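Local coordinates for twin-arginine translocation pathway signal protein (Burkholderia phytofirmans, PDB 2RJO) that probably serves as a periplasmic sugar-binding protein, closing two lobes around a pyranose such as the beta-D-galactopyranose bound in the crystal, at residues W178-A183 with N205-L210; V139-G144 with G200-N205; T228-T233 with V249-F254. All coordinates share one frame; numbering follows the deposited sequence.

Contact 1: W178-A183 with N205-L210; sequences WNSQKA and NDDMAL. With GAL (beta-D-galactopyranose), chain B.
Asn205 meets the edge of the Trp178 indole at a slant, in the wall of the sugar pocket. The indole offers one face to beta-D-galactopyranose, with GAL O4 standing 3.1 Å above its plane toward the rim of the six-membered ring. With chi1 at 82°, between the backbone N and the carbonyl carbon, Asn205 CG comes to 3.6 Å from Trp178 CE3, amide and ring planes turned 66° apart. The amide is used at both ends: ND2 donates to GAL O2 over 3.1 Å, in a bond close to straight, and more weakly to Trp178 O, while OD1 accepts from Met208 N from above the carbonyl plane. This last bond makes Asn205 the N-cap of helix 206-218, so one side chain both caps a helix and binds a sugar hydroxyl.

A second shell packs against the backbone around Trp178. Selenomethionine Met208 lays CG against Trp178 CA and brings SE to 3.5 Å from Trp178 N. Asp207 OD2 receives Ser180 N at 2.9 Å, the N-H arriving from above the carboxylate plane; Trp178 O, also an acceptor, lies close to OD2 without a bond. The Ser180 bond ties the first turn of one helix to the first turn of the other. Asn179 caps the 180-194 helix through two weak bonds from Gln181 N and Lys182 N to OD1. Farther along, Ala183 CB rests 3.6 Å from Met208 O.

The two helix starts thus lie together in one lobe, each helix following a strand, 180-194 after 168-175 and 206-218 after 198-203, while Pro150 and Arg154 of helix 149-163 also touch Trp178.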
loop_
_atom_site.group_PDB
_atom_site.type_symbol
_atom_site.label_atom_id
_atom_site.label_comp_id
_atom_site.label_asym_id
_atom_site.label_seq_id
_atom_site.Cartn_x
_atom_site.Cartn_y
_atom_site.Cartn_z
ATOM N N TRP A 178 -5.134 -2.602 9.121
ATOM C CA TRP A 178 -3.705 -2.565 8.756
ATOM C C TRP A 178 -2.726 -2.554 9.944
ATOM O O TRP A 178 -1.515 -2.447 9.743
ATOM C CB TRP A 178 -3.399 -1.322 7.918
ATOM C CG TRP A 178 -4.343 -1.039 6.770
ATOM C CD1 TRP A 178 -5.075 0.098 6.585
ATOM C CD2 TRP A 178 -4.593 -1.866 5.621
ATOM N NE1 TRP A 178 -5.755 0.035 5.394
ATOM C CE2 TRP A 178 -5.480 -1.158 4.784
ATOM C CE3 TRP A 178 -4.154 -3.138 5.221
ATOM C CZ2 TRP A 178 -5.935 -1.682 3.560
ATOM C CZ3 TRP A 178 -4.608 -3.659 4.004
ATOM C CH2 TRP A 178 -5.490 -2.929 3.192
ATOM N N ASN A 179 -3.242 -2.665 11.164
ATOM C CA ASN A 179 -2.423 -2.593 12.377
ATOM C C ASN A 179 -2.107 -3.953 13.017
ATOM O O ASN A 179 -3.013 -4.741 13.279
ATOM C CB ASN A 179 -3.158 -1.688 13.370
ATOM C CG ASN A 179 -2.319 -1.319 14.564
ATOM O OD1 ASN A 179 -1.971 -2.171 15.378
ATOM N ND2 ASN A 179 -1.985 -0.035 14.682
ATOM N N SER A 180 -0.829 -4.230 13.277
ATOM C CA SER A 180 -0.449 -5.514 13.882
ATOM C C SER A 180 -0.974 -5.649 15.298
ATOM O O SER A 180 -1.322 -6.741 15.728
ATOM C CB SER A 180 1.072 -5.682 13.913
ATOM O OG SER A 180 1.661 -4.752 14.799
ATOM N N GLN A 181 -1.026 -4.527 16.011
ATOM C CA GLN A 181 -1.489 -4.494 17.395
ATOM C C GLN A 181 -2.975 -4.780 17.506
ATOM O O GLN A 181 -3.471 -5.136 18.573
ATOM C CB GLN A 181 -1.179 -3.133 18.011
ATOM C CG GLN A 181 -1.139 -3.127 19.524
ATOM C CD GLN A 181 0.061 -2.355 20.041
ATOM O OE1 GLN A 181 0.737 -1.653 19.274
ATOM N NE2 GLN A 181 0.332 -2.474 21.342
ATOM N N LYS A 182 -3.692 -4.601 16.402
ATOM C CA LYS A 182 -5.118 -4.888 16.387
ATOM C C LYS A 182 -5.314 -6.326 15.917
ATOM O O LYS A 182 -6.269 -6.981 16.314
ATOM C CB LYS A 182 -5.869 -3.916 15.476
ATOM C CG LYS A 182 -6.157 -2.585 16.148
ATOM C CD LYS A 182 -6.871 -1.636 15.205
ATOM C CE LYS A 182 -7.139 -0.301 15.884
ATOM N NZ LYS A 182 -5.874 0.292 16.413
ATOM N N ALA A 183 -4.396 -6.820 15.093
ATOM C CA ALA A 183 -4.485 -8.188 14.598
ATOM C C ALA A 183 -4.105 -9.211 15.662
ATOM O O ALA A 183 -4.624 -10.322 15.683
ATOM C CB ALA A 183 -3.592 -8.368 13.378
ATOM N N ASN A 205 -2.246 -7.319 4.597
ATOM C CA ASN A 205 -0.953 -6.623 4.498
ATOM C C ASN A 205 0.049 -7.279 5.448
ATOM O O ASN A 205 -0.337 -8.113 6.262
ATOM C CB ASN A 205 -1.109 -5.112 4.769
ATOM C CG ASN A 205 -1.133 -4.763 6.245
ATOM O OD1 ASN A 205 -1.685 -5.493 7.059
ATOM N ND2 ASN A 205 -0.557 -3.618 6.590
ATOM N N ASP A 206 1.331 -6.940 5.327
ATOM C CA ASP A 206 2.350 -7.543 6.187
ATOM C C ASP A 206 2.223 -7.255 7.677
ATOM O O ASP A 206 2.420 -8.147 8.499
ATOM C CB ASP A 206 3.763 -7.132 5.746
ATOM C CG ASP A 206 4.186 -7.789 4.448
ATOM O OD1 ASP A 206 3.443 -8.663 3.955
ATOM O OD2 ASP A 206 5.261 -7.434 3.922
ATOM N N ASP A 207 1.911 -6.009 8.027
ATOM C CA ASP A 207 1.796 -5.644 9.429
ATOM C C ASP A 207 0.812 -6.554 10.164
ATOM O O ASP A 207 1.123 -7.041 11.244
ATOM C CB ASP A 207 1.372 -4.179 9.571
ATOM C CG ASP A 207 1.918 -3.536 10.835
ATOM O OD1 ASP A 207 3.151 -3.585 11.042
ATOM O OD2 ASP A 207 1.130 -2.973 11.631
HETATM N N MSE A 208 -0.357 -6.795 9.572
HETATM C CA MSE A 208 -1.362 -7.652 10.200
HETATM C C MSE A 208 -0.878 -9.107 10.247
HETATM O O MSE A 208 -1.174 -9.836 11.190
HETATM C CB MSE A 208 -2.715 -7.557 9.462
HETATM C CG MSE A 208 -3.360 -6.157 9.457
HETATM SE SE MSE A 208 -5.143 -6.100 9.039
HETATM C CE MSE A 208 -5.112 -6.626 7.351
ATOM N N ALA A 209 -0.132 -9.533 9.234
ATOM C CA ALA A 209 0.389 -10.900 9.213
ATOM C C ALA A 209 1.416 -11.077 10.328
ATOM O O ALA A 209 1.464 -12.122 10.974
ATOM C CB ALA A 209 1.027 -11.203 7.866
ATOM N N LEU A 210 2.237 -10.052 10.551
ATOM C CA LEU A 210 3.253 -10.112 11.604
ATOM C C LEU A 210 2.553 -10.098 12.950
ATOM O O LEU A 210 3.042 -10.665 13.920
ATOM C CB LEU A 210 4.229 -8.928 11.498
ATOM C CG LEU A 210 5.170 -8.994 10.286
ATOM C CD1 LEU A 210 5.987 -7.720 10.175
ATOM C CD2 LEU A 210 6.084 -10.194 10.420
HETATM C C1 GAL B . -1.247 0.450 4.478
HETATM C C2 GAL B . -1.025 -0.948 3.854
HETATM C C3 GAL B . -0.877 -0.788 2.324
HETATM C C4 GAL B . -2.159 -0.141 1.771
HETATM C C5 GAL B . -2.314 1.234 2.479
HETATM C C6 GAL B . -3.573 1.901 1.964
HETATM O O1 GAL B . -1.403 0.305 5.902
HETATM O O2 GAL B . 0.167 -1.525 4.384
HETATM O O3 GAL B . -0.698 -2.064 1.713
HETATM O O4 GAL B . -3.272 -0.973 2.095
HETATM O O5 GAL B . -2.449 1.058 3.928
HETATM O O6 GAL B . -3.693 3.152 2.614
#

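Contact 2: V139-G144 with G200-N205; sequences VVALGG and GVWAAN. With GAL (beta-D-galactopyranose), chain B.
Val140 and Trp202 are joined through their backbones in a parallel pairing of strands 137-143 and 198-203, whose short segments run 17° apart. Three good hydrogen bonds hold the ladder: Trp202 N to Val140 O, Leu142 N to Trp202 O at 2.9 Å, and Ala204 N to Leu142 O at 2.8 Å. Val140 N to Gly200 O, at 3.4 Å, is weak. Trp202 is gripped on both its N-H and its carbonyl by the neighbouring strand, the alternation expected of parallel sheet. A CA-H...O contact from Ala141 CA to Trp202 O, 3.2 Å long, adds to these bonds.

The apolar contacts divide between the two faces. On one, Val140 CG2 approaches Val201 CG2 to 3.9 Å, the two branches crossing at a slant. On the other, Ala141 CB lies obliquely against the Trp202 ring, 3.7 Å from CE3. Trp202 CZ3 comes to 3.7 Å from Leu142 O. Beyond the ladder, Ala204 CB packs against Gly143 and Gly144, 3.7 Å from Gly144 N.

These are the two central strands of a four-stranded parallel sheet of order 2-1-3-4, the alpha/beta core of one lobe, as in periplasmic binding proteins; its C-terminal end leads to Asn205 at the sugar. Met187 and Trp190 of helix 180-194 pack on the face bearing Val140 and Leu142, and Leu158 of helix 149-163 packs on the face bearing Ala141 and Trp202.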
loop_
_atom_site.group_PDB
_atom_site.type_symbol
_atom_site.label_atom_id
_atom_site.label_comp_id
_atom_site.label_asym_id
_atom_site.label_seq_id
_atom_site.Cartn_x
_atom_site.Cartn_y
_atom_site.Cartn_z
ATOM N N VAL A 139 -9.533 -21.607 7.289
ATOM C CA VAL A 139 -8.751 -20.386 7.141
ATOM C C VAL A 139 -9.397 -19.162 7.760
ATOM O O VAL A 139 -10.594 -18.951 7.621
ATOM C CB VAL A 139 -8.508 -20.086 5.657
ATOM C CG1 VAL A 139 -7.604 -18.888 5.514
ATOM C CG2 VAL A 139 -7.911 -21.308 4.979
ATOM N N VAL A 140 -8.598 -18.362 8.460
ATOM C CA VAL A 140 -9.090 -17.121 9.043
ATOM C C VAL A 140 -8.427 -16.006 8.230
ATOM O O VAL A 140 -7.302 -16.180 7.758
ATOM C CB VAL A 140 -8.718 -16.979 10.542
ATOM C CG1 VAL A 140 -9.524 -17.954 11.369
ATOM C CG2 VAL A 140 -7.228 -17.214 10.751
ATOM N N ALA A 141 -9.110 -14.874 8.058
ATOM C CA ALA A 141 -8.551 -13.773 7.276
ATOM C C ALA A 141 -8.687 -12.404 7.944
ATOM O O ALA A 141 -9.733 -12.070 8.509
ATOM C CB ALA A 141 -9.188 -13.744 5.897
ATOM N N LEU A 142 -7.616 -11.618 7.860
ATOM C CA LEU A 142 -7.551 -10.287 8.446
ATOM C C LEU A 142 -7.570 -9.229 7.352
ATOM O O LEU A 142 -6.739 -9.251 6.453
ATOM C CB LEU A 142 -6.274 -10.153 9.273
ATOM C CG LEU A 142 -6.190 -11.035 10.523
ATOM C CD1 LEU A 142 -4.730 -11.294 10.869
ATOM C CD2 LEU A 142 -6.934 -10.365 11.677
ATOM N N GLY A 143 -8.514 -8.296 7.439
ATOM C CA GLY A 143 -8.623 -7.259 6.424
ATOM C C GLY A 143 -8.228 -5.861 6.860
ATOM O O GLY A 143 -8.107 -5.573 8.047
ATOM N N GLY A 144 -8.025 -4.981 5.888
ATOM C CA GLY A 144 -7.649 -3.610 6.190
ATOM C C GLY A 144 -8.866 -2.725 6.380
ATOM O O GLY A 144 -9.993 -3.219 6.338
ATOM N N GLY A 200 -4.592 -22.276 8.393
ATOM C CA GLY A 200 -3.920 -21.213 7.674
ATOM C C GLY A 200 -4.435 -19.833 8.032
ATOM O O GLY A 200 -5.496 -19.690 8.662
ATOM N N VAL A 201 -3.683 -18.812 7.622
ATOM C CA VAL A 201 -4.036 -17.425 7.902
ATOM C C VAL A 201 -3.686 -16.518 6.726
ATOM O O VAL A 201 -2.564 -16.541 6.238
ATOM C CB VAL A 201 -3.276 -16.891 9.128
ATOM C CG1 VAL A 201 -3.784 -15.492 9.484
ATOM C CG2 VAL A 201 -3.422 -17.849 10.311
ATOM N N TRP A 202 -4.659 -15.730 6.282
ATOM C CA TRP A 202 -4.491 -14.774 5.181
ATOM C C TRP A 202 -4.596 -13.372 5.782
ATOM O O TRP A 202 -5.538 -13.083 6.527
ATOM C CB TRP A 202 -5.612 -14.947 4.149
ATOM C CG TRP A 202 -5.533 -14.039 2.920
ATOM C CD1 TRP A 202 -4.932 -14.328 1.724
ATOM C CD2 TRP A 202 -6.138 -12.739 2.753
ATOM N NE1 TRP A 202 -5.133 -13.302 0.825
ATOM C CE2 TRP A 202 -5.865 -12.319 1.428
ATOM C CE3 TRP A 202 -6.881 -11.896 3.592
ATOM C CZ2 TRP A 202 -6.319 -11.087 0.925
ATOM C CZ3 TRP A 202 -7.332 -10.670 3.089
ATOM C CH2 TRP A 202 -7.048 -10.282 1.766
ATOM N N ALA A 203 -3.634 -12.506 5.468
ATOM C CA ALA A 203 -3.632 -11.128 5.963
ATOM C C ALA A 203 -3.579 -10.139 4.792
ATOM O O ALA A 203 -2.817 -10.335 3.834
ATOM C CB ALA A 203 -2.449 -10.899 6.893
ATOM N N ALA A 204 -4.390 -9.082 4.868
ATOM C CA ALA A 204 -4.447 -8.080 3.804
ATOM C C ALA A 204 -3.158 -7.258 3.627
ATOM O O ALA A 204 -3.017 -6.557 2.630
ATOM C CB ALA A 204 -5.649 -7.152 4.017
ATOM N N ASN A 205 -2.246 -7.319 4.597
ATOM C CA ASN A 205 -0.953 -6.623 4.498
ATOM C C ASN A 205 0.049 -7.279 5.448
ATOM O O ASN A 205 -0.337 -8.113 6.262
ATOM C CB ASN A 205 -1.109 -5.112 4.769
ATOM C CG ASN A 205 -1.133 -4.763 6.245
ATOM O OD1 ASN A 205 -1.685 -5.493 7.059
ATOM N ND2 ASN A 205 -0.557 -3.618 6.590
HETATM C C1 GAL B . -1.247 0.450 4.478
HETATM C C2 GAL B . -1.025 -0.948 3.854
HETATM C C3 GAL B . -0.877 -0.788 2.324
HETATM C C4 GAL B . -2.159 -0.141 1.771
HETATM C C5 GAL B . -2.314 1.234 2.479
HETATM C C6 GAL B . -3.573 1.901 1.964
HETATM O O1 GAL B . -1.403 0.305 5.902
HETATM O O2 GAL B . 0.167 -1.525 4.384
HETATM O O3 GAL B . -0.698 -2.064 1.713
HETATM O O4 GAL B . -3.272 -0.973 2.095
HETATM O O5 GAL B . -2.449 1.058 3.928
HETATM O O6 GAL B . -3.693 3.152 2.614
#

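Contact 3: T228-T233 with V249-F254; sequences TGMDGT and VDWDPF. With GAL (beta-D-galactopyranose), chain B.
Asp231 and Trp251 meet at the sugar, the carboxylate reaching the edge of the indole with the two planes 71° apart. From Asp231 CB, chi1 of -83° puts CG, anti to the carbonyl carbon, 3.5 Å from GAL O2, and the two oxygens part there. OD1 accepts from GAL O3 at 2.7 Å and, in a weak and bent bond of 2.9 Å, from Trp251 NE1, near the plane of the ring. OD2 accepts from GAL O2 at 2.7 Å.

Behind the carboxylate, the backbones form a single bridge: Asp231 O receives a weak bond from Trp251 N and a CA-H...O contact from Asp250 CA. Selenomethionine Met230 packs against Val249 and Trp251. Its CG meets Val249 CG2 at 3.7 Å, and SE lies 3.9 Å from Trp251 CZ2, an oblique Met-aromatic contact. Asp250 OD1 accepts from Asp252 N, closing an Asx turn ahead of helix 253-268.

One carboxylate therefore takes two adjacent sugar hydroxyls as donors, a bidentate grip common in sugar-binding proteins; the weak indole N-H bond may add slightly to the fixing of the carboxylate, while the two short bonds from the sugar probably do most of it.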
loop_
_atom_site.group_PDB
_atom_site.type_symbol
_atom_site.label_atom_id
_atom_site.label_comp_id
_atom_site.label_asym_id
_atom_site.label_seq_id
_atom_site.Cartn_x
_atom_site.Cartn_y
_atom_site.Cartn_z
ATOM N N THR A 228 0.076 -15.470 5.130
ATOM C CA THR A 228 0.472 -14.627 4.008
ATOM C C THR A 228 0.148 -13.160 4.285
ATOM O O THR A 228 -0.729 -12.844 5.090
ATOM C CB THR A 228 -0.219 -15.035 2.699
ATOM O OG1 THR A 228 -1.638 -14.912 2.838
ATOM C CG2 THR A 228 0.151 -16.454 2.327
ATOM N N GLY A 229 0.867 -12.270 3.612
ATOM C CA GLY A 229 0.657 -10.848 3.791
ATOM C C GLY A 229 0.778 -10.115 2.471
ATOM O O GLY A 229 0.582 -10.712 1.415
HETATM N N MSE A 230 1.091 -8.829 2.526
HETATM C CA MSE A 230 1.248 -8.017 1.327
HETATM C C MSE A 230 1.922 -6.710 1.692
HETATM O O MSE A 230 1.545 -6.076 2.668
HETATM C CB MSE A 230 -0.113 -7.740 0.655
HETATM C CG MSE A 230 -0.493 -8.774 -0.404
HETATM SE SE MSE A 230 -2.028 -8.450 -1.328
HETATM C CE MSE A 230 -3.173 -9.418 -0.400
ATOM N N ASP A 231 2.922 -6.331 0.900
ATOM C CA ASP A 231 3.691 -5.103 1.088
ATOM C C ASP A 231 5.156 -5.371 0.767
ATOM O O ASP A 231 5.815 -4.549 0.145
ATOM C CB ASP A 231 3.574 -4.561 2.524
ATOM C CG ASP A 231 2.312 -3.719 2.741
ATOM O OD1 ASP A 231 1.645 -3.385 1.741
ATOM O OD2 ASP A 231 1.996 -3.385 3.906
ATOM N N GLY A 232 5.654 -6.527 1.191
ATOM C CA GLY A 232 7.038 -6.873 0.938
ATOM C C GLY A 232 7.998 -6.055 1.777
ATOM O O GLY A 232 9.113 -5.782 1.351
ATOM N N THR A 233 7.567 -5.658 2.969
ATOM C CA THR A 233 8.401 -4.868 3.868
ATOM C C THR A 233 9.529 -5.741 4.418
ATOM O O THR A 233 9.379 -6.957 4.528
ATOM C CB THR A 233 7.573 -4.312 5.051
ATOM O OG1 THR A 233 7.130 -5.393 5.882
ATOM C CG2 THR A 233 6.358 -3.556 4.538
ATOM N N VAL A 249 3.638 -9.569 -1.194
ATOM C CA VAL A 249 3.717 -8.909 -2.486
ATOM C C VAL A 249 4.412 -7.571 -2.277
ATOM O O VAL A 249 4.003 -6.772 -1.436
ATOM C CB VAL A 249 2.314 -8.705 -3.105
ATOM C CG1 VAL A 249 2.443 -8.095 -4.497
ATOM C CG2 VAL A 249 1.583 -10.050 -3.189
ATOM N N ASP A 250 5.482 -7.338 -3.029
ATOM C CA ASP A 250 6.246 -6.109 -2.895
ATOM C C ASP A 250 5.755 -4.985 -3.807
ATOM O O ASP A 250 5.843 -5.088 -5.036
ATOM C CB ASP A 250 7.720 -6.405 -3.157
ATOM C CG ASP A 250 8.631 -5.312 -2.647
ATOM O OD1 ASP A 250 8.129 -4.366 -1.995
ATOM O OD2 ASP A 250 9.849 -5.403 -2.889
ATOM N N TRP A 251 5.224 -3.928 -3.185
ATOM C CA TRP A 251 4.704 -2.759 -3.895
ATOM C C TRP A 251 5.842 -1.764 -4.053
ATOM O O TRP A 251 5.750 -0.810 -4.818
ATOM C CB TRP A 251 3.606 -2.061 -3.087
ATOM C CG TRP A 251 2.525 -2.931 -2.490
ATOM C CD1 TRP A 251 2.112 -2.927 -1.186
ATOM C CD2 TRP A 251 1.645 -3.833 -3.181
ATOM N NE1 TRP A 251 1.030 -3.755 -1.025
ATOM C CE2 TRP A 251 0.719 -4.324 -2.232
ATOM C CE3 TRP A 251 1.540 -4.267 -4.509
ATOM C CZ2 TRP A 251 -0.295 -5.231 -2.569
ATOM C CZ3 TRP A 251 0.528 -5.172 -4.842
ATOM C CH2 TRP A 251 -0.375 -5.640 -3.875
ATOM N N ASP A 252 6.909 -1.988 -3.300
ATOM C CA ASP A 252 8.064 -1.111 -3.324
ATOM C C ASP A 252 7.644 0.281 -2.846
ATOM O O ASP A 252 7.584 1.237 -3.619
ATOM C CB ASP A 252 8.641 -1.028 -4.731
ATOM C CG ASP A 252 10.091 -0.630 -4.729
ATOM O OD1 ASP A 252 10.547 -0.065 -3.707
ATOM O OD2 ASP A 252 10.768 -0.873 -5.749
ATOM N N PRO A 253 7.314 0.396 -1.552
ATOM C CA PRO A 253 6.898 1.668 -0.962
ATOM C C PRO A 253 7.969 2.735 -1.147
ATOM O O PRO A 253 7.658 3.893 -1.415
ATOM C CB PRO A 253 6.639 1.307 0.503
ATOM C CG PRO A 253 7.441 0.048 0.715
ATOM C CD PRO A 253 7.236 -0.694 -0.566
ATOM N N PHE A 254 9.231 2.348 -1.017
ATOM C CA PHE A 254 10.319 3.296 -1.218
ATOM C C PHE A 254 10.120 3.980 -2.573
ATOM O O PHE A 254 10.030 5.194 -2.658
ATOM C CB PHE A 254 11.655 2.563 -1.215
ATOM C CG PHE A 254 12.836 3.458 -1.433
ATOM C CD1 PHE A 254 13.497 4.035 -0.352
ATOM C CD2 PHE A 254 13.295 3.723 -2.720
ATOM C CE1 PHE A 254 14.605 4.867 -0.548
ATOM C CE2 PHE A 254 14.400 4.556 -2.930
ATOM C CZ PHE A 254 15.058 5.129 -1.837
HETATM C C1 GAL B . -1.247 0.450 4.478
HETATM C C2 GAL B . -1.025 -0.948 3.854
HETATM C C3 GAL B . -0.877 -0.788 2.324
HETATM C C4 GAL B . -2.159 -0.141 1.771
HETATM C C5 GAL B . -2.314 1.234 2.479
HETATM C C6 GAL B . -3.573 1.901 1.964
HETATM O O1 GAL B . -1.403 0.305 5.902
HETATM O O2 GAL B . 0.167 -1.525 4.384
HETATM O O3 GAL B . -0.698 -2.064 1.713
HETATM O O4 GAL B . -3.272 -0.973 2.095
HETATM O O5 GAL B . -2.449 1.058 3.928
HETATM O O6 GAL B . -3.693 3.152 2.614
HETATM O O HOH W 1 10.878 -4.012 0.145
#

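Overall arrangement
All three contacts are buried, but they differ in chemistry. Contact 2 is sheet core, held by regular backbone bonds and apolar packing, and reaches the galactose only through Asn205 at its end. That residue is shared with contact 1, where helix starts, caps and an indole face take over. Contact 3 lies nearest the centre of the chain and adds a carboxylate, with less regular structure. The elements interlock: strand 198-203 leads directly into helix 206-218, and Ala203 N probably bonds to Thr228 O, joining contact 2 to the end of strand 227-228, where contact 3 begins. Asp206 N probably bonds to Met230 O, linking contacts 1 and 3.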